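Side-chain contact in uncharacterized SRPBCC domain-containing protein (Micromonospora chersina, PDB 6V04), which is of unknown function but is encoded in the dynemicin biosynthetic locus and, as a START/Bet v1-like protein, may act on or bind an intermediate of that pathway: residues G160-L165 against V170-P175. Numbering follows the deposited sequence.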
ATOM      1  N   GLY A 160      10.795  21.868  -0.108  1.00 40.70           N
ATOM      2  CA  GLY A 160      10.566  23.202   0.399  1.00 39.80           C
ATOM      3  C   GLY A 160      11.045  23.384   1.829  1.00 41.83           C
ATOM      4  O   GLY A 160      11.752  22.550   2.397  1.00 41.72           O
ATOM      5  N   SER A 161      10.630  24.510   2.419  1.00 37.30           N
ATOM      6  CA  SER A 161      11.079  24.883   3.757  1.00 36.45           C
ATOM      7  C   SER A 161      10.409  24.066   4.862  1.00 38.73           C
ATOM      8  O   SER A 161      11.026  23.830   5.906  1.00 41.99           O
ATOM      9  CB  SER A 161      10.821  26.371   3.999  1.00 57.69           C
ATOM     10  OG  SER A 161       9.434  26.661   3.946  1.00 59.97           O
ATOM     11  N   TRP A 162       9.155  23.653   4.686  1.00 36.99           N
ATOM     12  CA  TRP A 162       8.493  22.836   5.695  1.00 38.75           C
ATOM     13  C   TRP A 162       8.964  21.400   5.553  1.00 35.12           C
ATOM     14  O   TRP A 162       8.999  20.862   4.443  1.00 34.93           O
ATOM     15  CB  TRP A 162       6.968  22.898   5.547  1.00 35.51           C
ATOM     16  CG  TRP A 162       6.184  22.151   6.617  1.00 32.54           C
ATOM     17  CD1 TRP A 162       5.763  22.644   7.821  1.00 41.48           C
ATOM     18  CD2 TRP A 162       5.715  20.792   6.561  1.00 31.75           C
ATOM     19  NE1 TRP A 162       5.071  21.680   8.520  1.00 36.35           N
ATOM     20  CE2 TRP A 162       5.020  20.537   7.768  1.00 30.31           C
ATOM     21  CE3 TRP A 162       5.807  19.771   5.609  1.00 29.73           C
ATOM     22  CZ2 TRP A 162       4.440  19.299   8.050  1.00 31.21           C
ATOM     23  CZ3 TRP A 162       5.222  18.542   5.896  1.00 31.44           C
ATOM     24  CH2 TRP A 162       4.548  18.319   7.108  1.00 28.79           C
ATOM     25  N   HIS A 163       9.316  20.778   6.679  1.00 31.44           N
ATOM     26  CA  HIS A 163       9.682  19.373   6.714  1.00 30.48           C
ATOM     27  C   HIS A 163       8.840  18.666   7.769  1.00 29.41           C
ATOM     28  O   HIS A 163       8.610  19.233   8.843  1.00 30.08           O
ATOM     29  CB  HIS A 163      11.187  19.227   7.024  1.00 31.16           C
ATOM     30  CG  HIS A 163      11.735  17.859   6.758  1.00 30.45           C
ATOM     31  ND1 HIS A 163      11.389  16.757   7.508  1.00 29.40           N
ATOM     32  CD2 HIS A 163      12.638  17.424   5.849  1.00 32.45           C
ATOM     33  CE1 HIS A 163      12.023  15.693   7.049  1.00 29.37           C
ATOM     34  NE2 HIS A 163      12.795  16.074   6.045  1.00 29.90           N
ATOM     35  N   PRO A 164       8.376  17.440   7.498  1.00 28.28           N
ATOM     36  CA  PRO A 164       7.439  16.776   8.427  1.00 27.30           C
ATOM     37  C   PRO A 164       8.076  16.251   9.709  1.00 27.18           C
ATOM     38  O   PRO A 164       7.334  15.922  10.647  1.00 26.57           O
ATOM     39  CB  PRO A 164       6.876  15.618   7.588  1.00 26.32           C
ATOM     40  CG  PRO A 164       7.969  15.352   6.580  1.00 27.38           C
ATOM     41  CD  PRO A 164       8.480  16.696   6.226  1.00 29.34           C
ATOM     42  N   LEU A 165       9.401  16.115   9.775  1.00 25.36           N
ATOM     43  CA  LEU A 165      10.039  15.454  10.904  1.00 24.74           C
ATOM     44  C   LEU A 165      10.804  16.449  11.764  1.00 26.87           C
ATOM     45  O   LEU A 165      12.034  16.374  11.912  1.00 28.56           O
ATOM     46  CB  LEU A 165      10.945  14.311  10.426  1.00 25.15           C
ATOM     47  CG  LEU A 165      10.186  13.205   9.687  1.00 24.69           C
ATOM     48  CD1 LEU A 165      11.124  12.053   9.334  1.00 31.21           C
ATOM     49  CD2 LEU A 165       9.001  12.700  10.526  1.00 26.52           C
ATOM     50  N   VAL A 170       5.555  18.058  13.713  1.00 27.80           N
ATOM     51  CA  VAL A 170       4.876  16.763  13.707  1.00 27.48           C
ATOM     52  C   VAL A 170       3.394  16.905  14.032  1.00 28.84           C
ATOM     53  O   VAL A 170       2.568  16.165  13.485  1.00 28.21           O
ATOM     54  CB  VAL A 170       5.569  15.771  14.665  1.00 26.14           C
ATOM     55  CG1 VAL A 170       6.874  15.270  14.053  1.00 27.60           C
ATOM     56  CG2 VAL A 170       5.787  16.388  16.043  1.00 32.48           C
ATOM     57  N   VAL A 171       3.020  17.857  14.896  1.00 31.15           N
ATOM     58  CA  VAL A 171       1.601  17.996  15.230  1.00 32.39           C
ATOM     59  C   VAL A 171       0.816  18.582  14.060  1.00 36.84           C
ATOM     60  O   VAL A 171      -0.417  18.481  14.028  1.00 36.47           O
ATOM     61  CB  VAL A 171       1.418  18.846  16.498  1.00 44.72           C
ATOM     62  CG1 VAL A 171      -0.062  19.004  16.816  1.00 54.04           C
ATOM     63  CG2 VAL A 171       2.148  18.206  17.681  1.00 45.40           C
ATOM     64  N   ASP A 172       1.508  19.177  13.085  1.00 31.29           N
ATOM     65  CA  ASP A 172       0.843  19.700  11.896  1.00 32.52           C
ATOM     66  C   ASP A 172       0.159  18.605  11.085  1.00 33.02           C
ATOM     67  O   ASP A 172      -0.825  18.879  10.389  1.00 33.91           O
ATOM     68  CB  ASP A 172       1.847  20.417  10.984  1.00 32.43           C
ATOM     69  CG  ASP A 172       2.417  21.706  11.589  1.00 40.04           C
ATOM     70  OD1 ASP A 172       1.849  22.249  12.561  1.00 40.14           O
ATOM     71  OD2 ASP A 172       3.444  22.203  11.060  1.00 38.78           O
ATOM     72  N   TRP A 173       0.673  17.374  11.120  1.00 26.35           N
ATOM     73  CA  TRP A 173       0.160  16.333  10.234  1.00 27.33           C
ATOM     74  C   TRP A 173      -0.111  14.988  10.906  1.00 27.37           C
ATOM     75  O   TRP A 173      -0.860  14.177  10.335  1.00 28.67           O
ATOM     76  CB  TRP A 173       1.121  16.129   9.046  1.00 28.01           C
ATOM     77  CG  TRP A 173       2.439  15.509   9.394  1.00 25.12           C
ATOM     78  CD1 TRP A 173       3.522  16.126   9.970  1.00 28.63           C
ATOM     79  CD2 TRP A 173       2.813  14.147   9.197  1.00 22.79           C
ATOM     80  NE1 TRP A 173       4.540  15.225  10.145  1.00 25.63           N
ATOM     81  CE2 TRP A 173       4.130  14.000   9.683  1.00 24.05           C
ATOM     82  CE3 TRP A 173       2.160  13.026   8.656  1.00 25.33           C
ATOM     83  CZ2 TRP A 173       4.806  12.784   9.640  1.00 24.51           C
ATOM     84  CZ3 TRP A 173       2.833  11.830   8.613  1.00 23.95           C
ATOM     85  CH2 TRP A 173       4.146  11.717   9.101  1.00 26.94           C
ATOM     86  N   LEU A 174       0.452  14.719  12.097  1.00 25.22           N
ATOM     87  CA  LEU A 174       0.186  13.452  12.769  1.00 25.43           C
ATOM     88  C   LEU A 174      -0.973  13.601  13.745  1.00 26.04           C
ATOM     89  O   LEU A 174      -1.136  14.656  14.361  1.00 26.79           O
ATOM     90  CB  LEU A 174       1.416  12.976  13.536  1.00 25.10           C
ATOM     91  CG  LEU A 174       2.534  12.413  12.659  1.00 24.43           C
ATOM     92  CD1 LEU A 174       3.834  12.313  13.434  1.00 29.73           C
ATOM     93  CD2 LEU A 174       2.145  11.051  12.123  1.00 25.84           C
ATOM     94  N   PRO A 175      -1.769  12.549  13.922  1.00 24.60           N
ATOM     95  CA  PRO A 175      -2.916  12.596  14.856  1.00 25.23           C
ATOM     96  C   PRO A 175      -2.491  12.316  16.289  1.00 29.27           C
ATOM     97  O   PRO A 175      -2.868  11.318  16.903  1.00 29.35           O
ATOM     98  CB  PRO A 175      -3.828  11.501  14.295  1.00 28.88           C
ATOM     99  CG  PRO A 175      -2.865  10.480  13.812  1.00 26.57           C
ATOM    100  CD  PRO A 175      -1.710  11.256  13.217  1.00 22.53           C
TER
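Trp173 and Trp162 meet at nearly a right angle, their planes 82° apart, in an offset edge-to-face pair. The benzo edge of Trp162 does the touching: its CH2 lies 3.7 Å from Trp173 CD1. Trp162 gets there with CG anti to its backbone N (chi1 -176°), which carries the indole across to the short helix 170-173. Its NE1 then donates to Asp172 OD2 at 3.1 Å, nearly straight at 166°. The acceptor uses the anti lone pair and lies in the indole plane; ring and carboxylate are almost coplanar, and an in-plane bond of this kind probably limits the tilt of Trp162, whose neighbouring CZ2-CH2 edge meets Trp173. Trp173 in turn donates from NE1 to the backbone oxygen Pro164 O at 2.9 Å, that oxygen sitting near the ring plane at its edge. Pro164 packs beside this bond, with CB 3.8 Å from Trp173 CE2, and Val170 CG1 approaches the same carbonyl oxygen at 3.5 Å. Further round the rim, Leu165 CD2 reaches Trp173 CZ2 at 4.3 Å. Leu174 CG covers one face of Trp173 over its centre. A phenylalanine in place of Trp173 would probably leave the buried carbonyl of Pro164 without its indole donor and weaken the packing against Pro164 and Leu165. Outside the pair of segments, Trp162 also touches Cys276 and Ala277 at the end of helix 252-277, and Pro164 and Trp173 both lean on Leu238 of strand 236-243. Two indole N-H bonds and the crossed tryptophan pair thus tie the loop after strand 151-157 to the short helix before strand 176-178, within the connection between the first two strands of a Bet v1-like seven-stranded antiparallel sheet that packs with the long C-terminal helix.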